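Translation initiation factor eIF2b-like protein (PDB 4ZEM) serves as the beta subunit of eIF2B, the decameric complex that probably promotes GDP-GTP exchange on eIF2 during translation initiation. Local coordinates at residues 15-24 with 48-59; 25-36 with 75-83. One frame throughout, in Å; residues are numbered along the deposited sequence.

Contact 1: residues 15-24 with 48-59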
loop_
_atom_site.group_PDB
_atom_site.type_symbol
_atom_site.label_atom_id
_atom_site.label_comp_id
_atom_site.label_asym_id
_atom_site.label_seq_id
_atom_site.Cartn_x
_atom_site.Cartn_y
_atom_site.Cartn_z
ATOM N N TRP A 15 -13.993 12.640 8.781
ATOM C CA TRP A 15 -13.382 13.254 7.607
ATOM C C TRP A 15 -13.975 12.678 6.324
ATOM O O TRP A 15 -14.207 13.400 5.356
ATOM C CB TRP A 15 -11.862 13.050 7.618
ATOM C CG TRP A 15 -11.163 13.612 6.411
ATOM C CD1 TRP A 15 -10.711 14.887 6.250
ATOM C CD2 TRP A 15 -10.828 12.913 5.201
ATOM N NE1 TRP A 15 -10.121 15.031 5.016
ATOM C CE2 TRP A 15 -10.179 13.835 4.353
ATOM C CE3 TRP A 15 -11.011 11.599 4.755
ATOM C CZ2 TRP A 15 -9.713 13.486 3.084
ATOM C CZ3 TRP A 15 -10.549 11.254 3.493
ATOM C CH2 TRP A 15 -9.907 12.196 2.673
ATOM N N THR A 16 -14.222 11.373 6.334
ATOM C CA THR A 16 -14.726 10.665 5.160
ATOM C C THR A 16 -16.116 11.109 4.687
ATOM O O THR A 16 -16.360 11.180 3.481
ATOM C CB THR A 16 -14.752 9.145 5.414
ATOM O OG1 THR A 16 -13.450 8.713 5.825
ATOM C CG2 THR A 16 -15.140 8.394 4.149
ATOM N N LYS A 17 -17.028 11.417 5.607
ATOM C CA LYS A 17 -18.377 11.784 5.174
ATOM C C LYS A 17 -18.645 13.285 5.129
ATOM O O LYS A 17 -19.755 13.712 4.812
ATOM C CB LYS A 17 -19.435 11.117 6.055
ATOM C CG LYS A 17 -20.270 10.106 5.286
ATOM C CD LYS A 17 -20.810 10.743 4.003
ATOM C CE LYS A 17 -21.995 9.984 3.433
ATOM N NZ LYS A 17 -23.139 9.950 4.387
ATOM N N SER A 18 -17.635 14.085 5.438
ATOM C CA SER A 18 -17.715 15.504 5.147
ATOM C C SER A 18 -17.136 15.751 3.763
ATOM O O SER A 18 -17.284 16.826 3.202
ATOM C CB SER A 18 -16.970 16.322 6.199
ATOM O OG SER A 18 -15.778 15.669 6.597
ATOM N N LEU A 19 -16.514 14.717 3.208
ATOM C CA LEU A 19 -15.773 14.817 1.953
ATOM C C LEU A 19 -16.596 15.401 0.798
ATOM O O LEU A 19 -16.147 16.312 0.097
ATOM C CB LEU A 19 -15.249 13.429 1.579
ATOM C CG LEU A 19 -13.960 13.325 0.778
ATOM C CD1 LEU A 19 -12.820 13.948 1.556
ATOM C CD2 LEU A 19 -13.667 11.865 0.487
ATOM N N ARG A 20 -17.799 14.872 0.608
ATOM C CA ARG A 20 -18.614 15.196 -0.560
ATOM C C ARG A 20 -19.404 16.497 -0.391
ATOM O O ARG A 20 -19.834 17.098 -1.375
ATOM C CB ARG A 20 -19.537 14.024 -0.904
ATOM C CG ARG A 20 -18.875 13.034 -1.871
ATOM C CD ARG A 20 -18.973 11.588 -1.417
ATOM N NE ARG A 20 -17.822 10.815 -1.880
ATOM C CZ ARG A 20 -17.317 9.763 -1.243
ATOM N NH1 ARG A 20 -17.867 9.345 -0.112
ATOM N NH2 ARG A 20 -16.268 9.121 -1.740
ATOM N N ASP A 21 -19.594 16.927 0.853
ATOM C CA ASP A 21 -20.233 18.216 1.134
ATOM C C ASP A 21 -19.345 19.191 1.903
ATOM O O ASP A 21 -19.827 19.960 2.738
ATOM C CB ASP A 21 -21.537 18.015 1.915
ATOM C CG ASP A 21 -22.581 17.241 1.128
ATOM O OD1 ASP A 21 -22.923 17.681 0.008
ATOM O OD2 ASP A 21 -23.074 16.208 1.632
ATOM N N GLN A 22 -18.040 19.087 1.687
ATOM C CA GLN A 22 -17.091 20.100 2.137
ATOM C C GLN A 22 -16.384 20.715 0.932
ATOM O O GLN A 22 -16.415 20.142 -0.159
ATOM C CB GLN A 22 -16.102 19.504 3.118
ATOM C CG GLN A 22 -15.442 20.496 4.020
ATOM C CD GLN A 22 -14.615 19.799 5.067
ATOM O OE1 GLN A 22 -13.925 18.820 4.780
ATOM N NE2 GLN A 22 -14.721 20.262 6.306
ATOM N N SER A 23 -15.748 21.869 1.104
ATOM C CA SER A 23 -15.001 22.420 -0.015
ATOM C C SER A 23 -13.711 21.624 -0.172
ATOM O O SER A 23 -13.232 21.016 0.785
ATOM C CB SER A 23 -14.676 23.891 0.216
ATOM O OG SER A 23 -13.479 24.026 0.967
ATOM N N LEU A 24 -13.166 21.615 -1.386
ATOM C CA LEU A 24 -12.066 20.720 -1.725
ATOM C C LEU A 24 -10.873 21.064 -0.843
ATOM O O LEU A 24 -10.229 20.185 -0.266
ATOM C CB LEU A 24 -11.706 20.830 -3.208
ATOM C CG LEU A 24 -10.392 20.206 -3.672
ATOM C CD1 LEU A 24 -10.330 18.724 -3.298
ATOM C CD2 LEU A 24 -10.233 20.397 -5.166
ATOM N N ALA A 48 -7.311 6.937 2.281
ATOM C CA ALA A 48 -7.635 8.348 2.474
ATOM C C ALA A 48 -7.099 9.184 1.315
ATOM O O ALA A 48 -7.774 10.091 0.836
ATOM C CB ALA A 48 -7.085 8.855 3.803
ATOM N N ILE A 49 -5.893 8.862 0.856
ATOM C CA ILE A 49 -5.299 9.561 -0.278
ATOM C C ILE A 49 -6.134 9.348 -1.542
ATOM O O ILE A 49 -6.414 10.297 -2.278
ATOM C CB ILE A 49 -3.854 9.094 -0.538
ATOM C CG1 ILE A 49 -2.985 9.341 0.697
ATOM C CG2 ILE A 49 -3.270 9.815 -1.744
ATOM C CD1 ILE A 49 -2.914 10.800 1.114
ATOM N N ALA A 50 -6.557 8.108 -1.768
ATOM C CA ALA A 50 -7.364 7.774 -2.940
ATOM C C ALA A 50 -8.686 8.553 -2.949
ATOM O O ALA A 50 -9.106 9.074 -3.980
ATOM C CB ALA A 50 -7.629 6.266 -2.991
ATOM N N GLN A 51 -9.331 8.637 -1.793
ATOM C CA GLN A 51 -10.589 9.362 -1.678
ATOM C C GLN A 51 -10.425 10.866 -1.883
ATOM O O GLN A 51 -11.266 11.511 -2.523
ATOM C CB GLN A 51 -11.234 9.080 -0.318
ATOM C CG GLN A 51 -12.135 7.864 -0.333
ATOM C CD GLN A 51 -12.584 7.445 1.046
ATOM O OE1 GLN A 51 -11.820 7.515 2.007
ATOM N NE2 GLN A 51 -13.832 7.009 1.154
ATOM N N LEU A 52 -9.355 11.426 -1.328
ATOM C CA LEU A 52 -9.079 12.851 -1.486
ATOM C C LEU A 52 -8.766 13.162 -2.953
ATOM O O LEU A 52 -9.237 14.165 -3.494
ATOM C CB LEU A 52 -7.926 13.282 -0.569
ATOM C CG LEU A 52 -7.581 14.775 -0.430
ATOM C CD1 LEU A 52 -6.743 15.322 -1.593
ATOM C CD2 LEU A 52 -8.845 15.604 -0.221
ATOM N N LEU A 53 -7.964 12.306 -3.586
ATOM C CA LEU A 53 -7.602 12.495 -4.988
ATOM C C LEU A 53 -8.833 12.393 -5.886
ATOM O O LEU A 53 -8.943 13.101 -6.888
ATOM C CB LEU A 53 -6.539 11.482 -5.417
ATOM C CG LEU A 53 -5.156 11.713 -4.803
ATOM C CD1 LEU A 53 -4.121 10.799 -5.447
ATOM C CD2 LEU A 53 -4.743 13.181 -4.922
ATOM N N ARG A 54 -9.766 11.524 -5.509
ATOM C CA ARG A 54 -11.025 11.405 -6.232
ATOM C C ARG A 54 -11.807 12.718 -6.186
ATOM O O ARG A 54 -12.422 13.128 -7.175
ATOM C CB ARG A 54 -11.875 10.278 -5.657
ATOM C CG ARG A 54 -13.088 9.934 -6.501
ATOM C CD ARG A 54 -13.884 8.803 -5.883
ATOM N NE ARG A 54 -15.119 8.551 -6.612
ATOM C CZ ARG A 54 -16.299 9.062 -6.279
ATOM N NH1 ARG A 54 -16.405 9.852 -5.219
ATOM N NH2 ARG A 54 -17.371 8.776 -7.004
ATOM N N GLN A 55 -11.765 13.378 -5.035
ATOM C CA GLN A 55 -12.467 14.638 -4.856
ATOM C C GLN A 55 -11.755 15.760 -5.609
ATOM O O GLN A 55 -12.388 16.707 -6.077
ATOM C CB GLN A 55 -12.555 14.987 -3.370
ATOM C CG GLN A 55 -13.646 14.257 -2.625
ATOM C CD GLN A 55 -15.025 14.489 -3.208
ATOM O OE1 GLN A 55 -15.375 15.607 -3.586
ATOM N NE2 GLN A 55 -15.818 13.425 -3.282
ATOM N N VAL A 56 -10.437 15.637 -5.734
ATOM C CA VAL A 56 -9.653 16.567 -6.541
ATOM C C VAL A 56 -10.058 16.464 -8.008
ATOM O O VAL A 56 -10.260 17.473 -8.676
ATOM C CB VAL A 56 -8.139 16.300 -6.388
ATOM C CG1 VAL A 56 -7.340 17.089 -7.405
ATOM C CG2 VAL A 56 -7.688 16.630 -4.977
ATOM N N VAL A 57 -10.200 15.237 -8.499
ATOM C CA VAL A 57 -10.642 15.011 -9.871
ATOM C C VAL A 57 -12.038 15.596 -10.065
ATOM O O VAL A 57 -12.323 16.230 -11.078
ATOM C CB VAL A 57 -10.639 13.511 -10.236
ATOM C CG1 VAL A 57 -11.258 13.294 -11.610
ATOM C CG2 VAL A 57 -9.220 12.965 -10.200
ATOM N N ALA A 58 -12.901 15.381 -9.079
ATOM C CA ALA A 58 -14.288 15.831 -9.148
ATOM C C ALA A 58 -14.483 17.345 -9.013
ATOM O O ALA A 58 -15.223 17.941 -9.785
ATOM C CB ALA A 58 -15.109 15.119 -8.082
ATOM N N LYS A 59 -13.849 17.961 -8.021
ATOM C CA LYS A 59 -14.128 19.356 -7.697
ATOM C C LYS A 59 -13.125 20.403 -8.192
ATOM O O LYS A 59 -13.484 21.573 -8.309
ATOM C CB LYS A 59 -14.291 19.504 -6.186
ATOM C CG LYS A 59 -15.398 18.645 -5.596
ATOM C CD LYS A 59 -15.595 18.967 -4.125
ATOM C CE LYS A 59 -16.900 18.405 -3.593
ATOM N NZ LYS A 59 -17.254 19.011 -2.277
#
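L24 and K59 lie against each other where the chain, having left helix 12-18, turns into helix 24-37 beside the end of helix 43-59. L24 CB rests 4.2 Å from K59 CB. With its CG anti to the backbone N (chi1 167°), L24 sends CD1 to V56 CG2, 3.8 Å away, while CD2 lies near V56 CA. K59 runs extended beyond CG to the turn, and this reach carries the polar part of the contact: NZ donates to Q22 O, modelled at 2.5 Å, a length shorter than the data firmly support, and weakly to R20 O at 3.3 Å. One ammonium thus bridges two carbonyls of the type I turn L19 to Q22. With an alanine at K59, both carbonyls would probably lose this donor, leaving the turn less firmly held to the helix end. R20 lays its aliphatic part across the amide of Q55, CG standing 3.4 Å from NE2, and its NH2 comes within 3.6 Å of R54 NH1, a like-charge pair. Further back, L19 CG packs on Q55 CG, and W15 brings the CH2 edge of its ring to L52 CB at 4.0 Å. Around this, W15 NE1 probably hydrogen-bonds to S27 O of helix 24-37, helix 65-82 packs on L52 and V56, and helix 154-182 flanks R54, which has a long, weak ion pair with E168.

Contact 2: residues 25-36 with 75-83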
loop_
_atom_site.group_PDB
_atom_site.type_symbol
_atom_site.label_atom_id
_atom_site.label_comp_id
_atom_site.label_asym_id
_atom_site.label_seq_id
_atom_site.Cartn_x
_atom_site.Cartn_y
_atom_site.Cartn_z
ATOM N N GLU A 25 -10.621 22.364 -0.714
ATOM C CA GLU A 25 -9.484 22.862 0.044
ATOM C C GLU A 25 -9.625 22.532 1.521
ATOM O O GLU A 25 -8.642 22.222 2.195
ATOM C CB GLU A 25 -9.320 24.374 -0.162
ATOM C CG GLU A 25 -8.083 24.943 0.525
ATOM C CD GLU A 25 -6.780 24.486 -0.130
ATOM O OE1 GLU A 25 -6.822 23.906 -1.239
ATOM O OE2 GLU A 25 -5.711 24.699 0.477
ATOM N N ALA A 26 -10.852 22.598 2.022
ATOM C CA ALA A 26 -11.113 22.217 3.399
ATOM C C ALA A 26 -10.833 20.725 3.628
ATOM O O ALA A 26 -10.234 20.357 4.637
ATOM C CB ALA A 26 -12.542 22.563 3.779
ATOM N N SER A 27 -11.247 19.872 2.690
ATOM C CA SER A 27 -10.984 18.431 2.792
ATOM C C SER A 27 -9.491 18.116 2.779
ATOM O O SER A 27 -9.015 17.305 3.574
ATOM C CB SER A 27 -11.671 17.660 1.659
ATOM O OG SER A 27 -13.063 17.913 1.619
ATOM N N ILE A 28 -8.759 18.768 1.879
ATOM C CA ILE A 28 -7.319 18.565 1.767
ATOM C C ILE A 28 -6.640 18.985 3.065
ATOM O O ILE A 28 -5.794 18.268 3.591
ATOM C CB ILE A 28 -6.710 19.361 0.584
ATOM C CG1 ILE A 28 -7.367 18.964 -0.741
ATOM C CG2 ILE A 28 -5.204 19.138 0.503
ATOM C CD1 ILE A 28 -6.826 19.725 -1.949
ATOM N N GLU A 29 -7.032 20.143 3.588
ATOM C CA GLU A 29 -6.431 20.678 4.808
ATOM C C GLU A 29 -6.755 19.852 6.055
ATOM O O GLU A 29 -5.919 19.719 6.949
ATOM C CB GLU A 29 -6.871 22.124 5.024
ATOM C CG GLU A 29 -5.930 22.912 5.916
ATOM C CD GLU A 29 -4.485 22.815 5.460
ATOM O OE1 GLU A 29 -3.602 22.600 6.318
ATOM O OE2 GLU A 29 -4.230 22.964 4.245
ATOM N N SER A 30 -7.969 19.316 6.123
ATOM C CA SER A 30 -8.349 18.424 7.217
ATOM C C SER A 30 -7.499 17.155 7.198
ATOM O O SER A 30 -7.047 16.687 8.242
ATOM C CB SER A 30 -9.834 18.063 7.147
ATOM O OG SER A 30 -10.621 19.185 6.794
ATOM N N LEU A 31 -7.298 16.592 6.010
ATOM C CA LEU A 31 -6.483 15.389 5.880
ATOM C C LEU A 31 -5.031 15.681 6.250
ATOM O O LEU A 31 -4.385 14.871 6.913
ATOM C CB LEU A 31 -6.559 14.823 4.460
ATOM C CG LEU A 31 -5.900 13.455 4.244
ATOM C CD1 LEU A 31 -6.206 12.503 5.396
ATOM C CD2 LEU A 31 -6.302 12.842 2.908
ATOM N N ILE A 32 -4.533 16.844 5.833
ATOM C CA ILE A 32 -3.173 17.261 6.165
ATOM C C ILE A 32 -3.027 17.302 7.678
ATOM O O ILE A 32 -2.025 16.856 8.234
ATOM C CB ILE A 32 -2.828 18.650 5.574
ATOM C CG1 ILE A 32 -2.783 18.599 4.049
ATOM C CG2 ILE A 32 -1.489 19.146 6.101
ATOM C CD1 ILE A 32 -1.574 17.892 3.510
ATOM N N PHE A 33 -4.060 17.816 8.336
ATOM C CA PHE A 33 -4.089 17.903 9.788
ATOM C C PHE A 33 -4.030 16.515 10.424
ATOM O O PHE A 33 -3.305 16.301 11.395
ATOM C CB PHE A 33 -5.343 18.653 10.243
ATOM C CG PHE A 33 -5.459 18.797 11.731
ATOM C CD1 PHE A 33 -4.693 19.728 12.410
ATOM C CD2 PHE A 33 -6.341 18.007 12.451
ATOM C CE1 PHE A 33 -4.799 19.866 13.781
ATOM C CE2 PHE A 33 -6.452 18.139 13.822
ATOM C CZ PHE A 33 -5.681 19.070 14.487
ATOM N N LEU A 34 -4.798 15.578 9.874
ATOM C CA LEU A 34 -4.834 14.210 10.392
ATOM C C LEU A 34 -3.487 13.508 10.237
ATOM O O LEU A 34 -3.052 12.783 11.133
ATOM C CB LEU A 34 -5.936 13.399 9.706
ATOM C CG LEU A 34 -7.366 13.874 9.971
ATOM C CD1 LEU A 34 -8.374 13.055 9.185
ATOM C CD2 LEU A 34 -7.669 13.803 11.459
ATOM N N LEU A 35 -2.834 13.722 9.100
ATOM C CA LEU A 35 -1.534 13.115 8.840
ATOM C C LEU A 35 -0.444 13.628 9.783
ATOM O O LEU A 35 0.371 12.846 10.274
ATOM C CB LEU A 35 -1.115 13.360 7.393
ATOM C CG LEU A 35 -1.996 12.747 6.304
ATOM C CD1 LEU A 35 -1.522 13.189 4.931
ATOM C CD2 LEU A 35 -1.976 11.238 6.412
ATOM N N LYS A 36 -0.431 14.938 10.029
ATOM C CA LYS A 36 0.562 15.548 10.914
ATOM C C LYS A 36 0.402 15.139 12.379
ATOM O O LYS A 36 1.390 14.883 13.068
ATOM C CB LYS A 36 0.519 17.074 10.804
ATOM C CG LYS A 36 0.860 17.619 9.427
ATOM C CD LYS A 36 1.047 19.130 9.473
ATOM C CE LYS A 36 -0.132 19.819 10.146
ATOM N NZ LYS A 36 -0.008 21.306 10.115
ATOM N N ALA A 75 -1.775 18.263 -5.300
ATOM C CA ALA A 75 -2.469 17.844 -4.086
ATOM C C ALA A 75 -1.726 16.683 -3.431
ATOM O O ALA A 75 -1.588 16.636 -2.209
ATOM C CB ALA A 75 -3.905 17.460 -4.390
ATOM N N GLY A 76 -1.248 15.755 -4.257
ATOM C CA GLY A 76 -0.506 14.606 -3.774
ATOM C C GLY A 76 0.782 15.019 -3.090
ATOM O O GLY A 76 1.177 14.435 -2.079
ATOM N N ALA A 77 1.436 16.029 -3.650
ATOM C CA ALA A 77 2.690 16.540 -3.109
ATOM C C ALA A 77 2.499 17.115 -1.707
ATOM O O ALA A 77 3.341 16.928 -0.828
ATOM C CB ALA A 77 3.269 17.588 -4.039
ATOM N N ARG A 78 1.395 17.831 -1.521
ATOM C CA ARG A 78 1.054 18.453 -0.243
ATOM C C ARG A 78 0.804 17.406 0.839
ATOM O O ARG A 78 1.272 17.532 1.971
ATOM C CB ARG A 78 -0.191 19.322 -0.419
ATOM C CG ARG A 78 0.042 20.559 -1.247
ATOM C CD ARG A 78 -1.197 21.433 -1.347
ATOM N NE ARG A 78 -1.721 21.873 -0.061
ATOM C CZ ARG A 78 -2.887 22.498 0.079
ATOM N NH1 ARG A 78 -3.307 22.876 1.281
ATOM N NH2 ARG A 78 -3.637 22.743 -0.988
ATOM N N LEU A 79 0.048 16.379 0.476
ATOM C CA LEU A 79 -0.261 15.290 1.382
ATOM C C LEU A 79 1.002 14.533 1.754
ATOM O O LEU A 79 1.195 14.154 2.897
ATOM C CB LEU A 79 -1.272 14.349 0.741
ATOM C CG LEU A 79 -2.619 14.988 0.428
ATOM C CD1 LEU A 79 -3.465 14.080 -0.443
ATOM C CD2 LEU A 79 -3.350 15.343 1.709
ATOM N N ALA A 80 1.865 14.319 0.773
ATOM C CA ALA A 80 3.112 13.610 0.992
ATOM C C ALA A 80 3.992 14.373 1.959
ATOM O O ALA A 80 4.654 13.787 2.806
ATOM C CB ALA A 80 3.837 13.405 -0.325
ATOM N N ARG A 81 3.996 15.690 1.815
ATOM C CA ARG A 81 4.797 16.561 2.661
ATOM C C ARG A 81 4.376 16.487 4.124
ATOM O O ARG A 81 5.214 16.515 5.018
ATOM C CB ARG A 81 4.729 18.000 2.153
ATOM C CG ARG A 81 5.888 18.871 2.605
ATOM C CD ARG A 81 5.782 20.269 2.020
ATOM N NE ARG A 81 4.503 20.896 2.335
ATOM C CZ ARG A 81 4.147 22.108 1.925
ATOM N NH1 ARG A 81 2.962 22.600 2.257
ATOM N NH2 ARG A 81 4.976 22.825 1.181
ATOM N N ALA A 82 3.074 16.400 4.360
ATOM C CA ALA A 82 2.546 16.321 5.707
ATOM C C ALA A 82 3.065 15.073 6.401
ATOM O O ALA A 82 3.401 15.111 7.580
ATOM C CB ALA A 82 1.031 16.319 5.678
ATOM N N ALA A 83 3.131 13.967 5.671
ATOM C CA ALA A 83 3.618 12.717 6.244
ATOM C C ALA A 83 4.724 12.109 5.382
ATOM O O ALA A 83 4.486 11.146 4.652
ATOM C CB ALA A 83 2.467 11.729 6.416
#
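Helices 25-36 and 75-82 run the same way at a crossing angle of -24°, their axes approaching to 9.0 Å, and the backbones draw closer along the contact, from I28 beside A75 to K36 beside A82. On the solvent side, R78 reaches over to two glutamates one helical turn apart. Its NH1 and NH2 grip E25 end-on, both bonding to OE2, at 3.1 Å and 3.2 Å, from the syn side, NH2 nearer the carboxylate plane and NH1 tilted out of it; a weak bond from NH2 to OE1 adds to the salt bridge. E29 OE2 forms a further salt bridge with NH1 at 3.1 Å, near the guanidinium plane. The bend of R78 at chi3 (58°) turns its flat end so that the carboxylates meet it at the edge while I28 CG2 sits over the centre of one face, 4.1 Å from CZ. Inward of this network the pairing becomes the knobs-into-holes packing of a helical bundle: L79 is the knob, set among I28, L31, I32 and L35. Its CD2 comes 3.6 Å from I32 CD1, which also lies 3.7 Å from A82 CB. Helix 43-59 closes in behind, with L52 against I28, L31 and L79. Toward the C-terminal end L35 CB rests 4.0 Å from A82 CB and also meets A83 CB, while K36 CG touches A82 CB before its chain leads away.

How the contacts relate
Both contacts belong to the all-helical N-terminal part of the chain and lie on the same side of its centre, their own centres about 12 Å apart. Each is partly buried, mixing buried and exposed residues. Contact 2 joins two helices directly, with an apolar knob inside and a salt-bridge network on the solvent side. Contact 1 instead lays a short helix and its turn on helix 43-59, and its polar bonds run from a lysine to backbone carbonyls, with no carboxylate involved. Helix 24-37 is shared: it supplies L24 to contact 1 and residues 25-36 to contact 2, and helix 43-59 faces both.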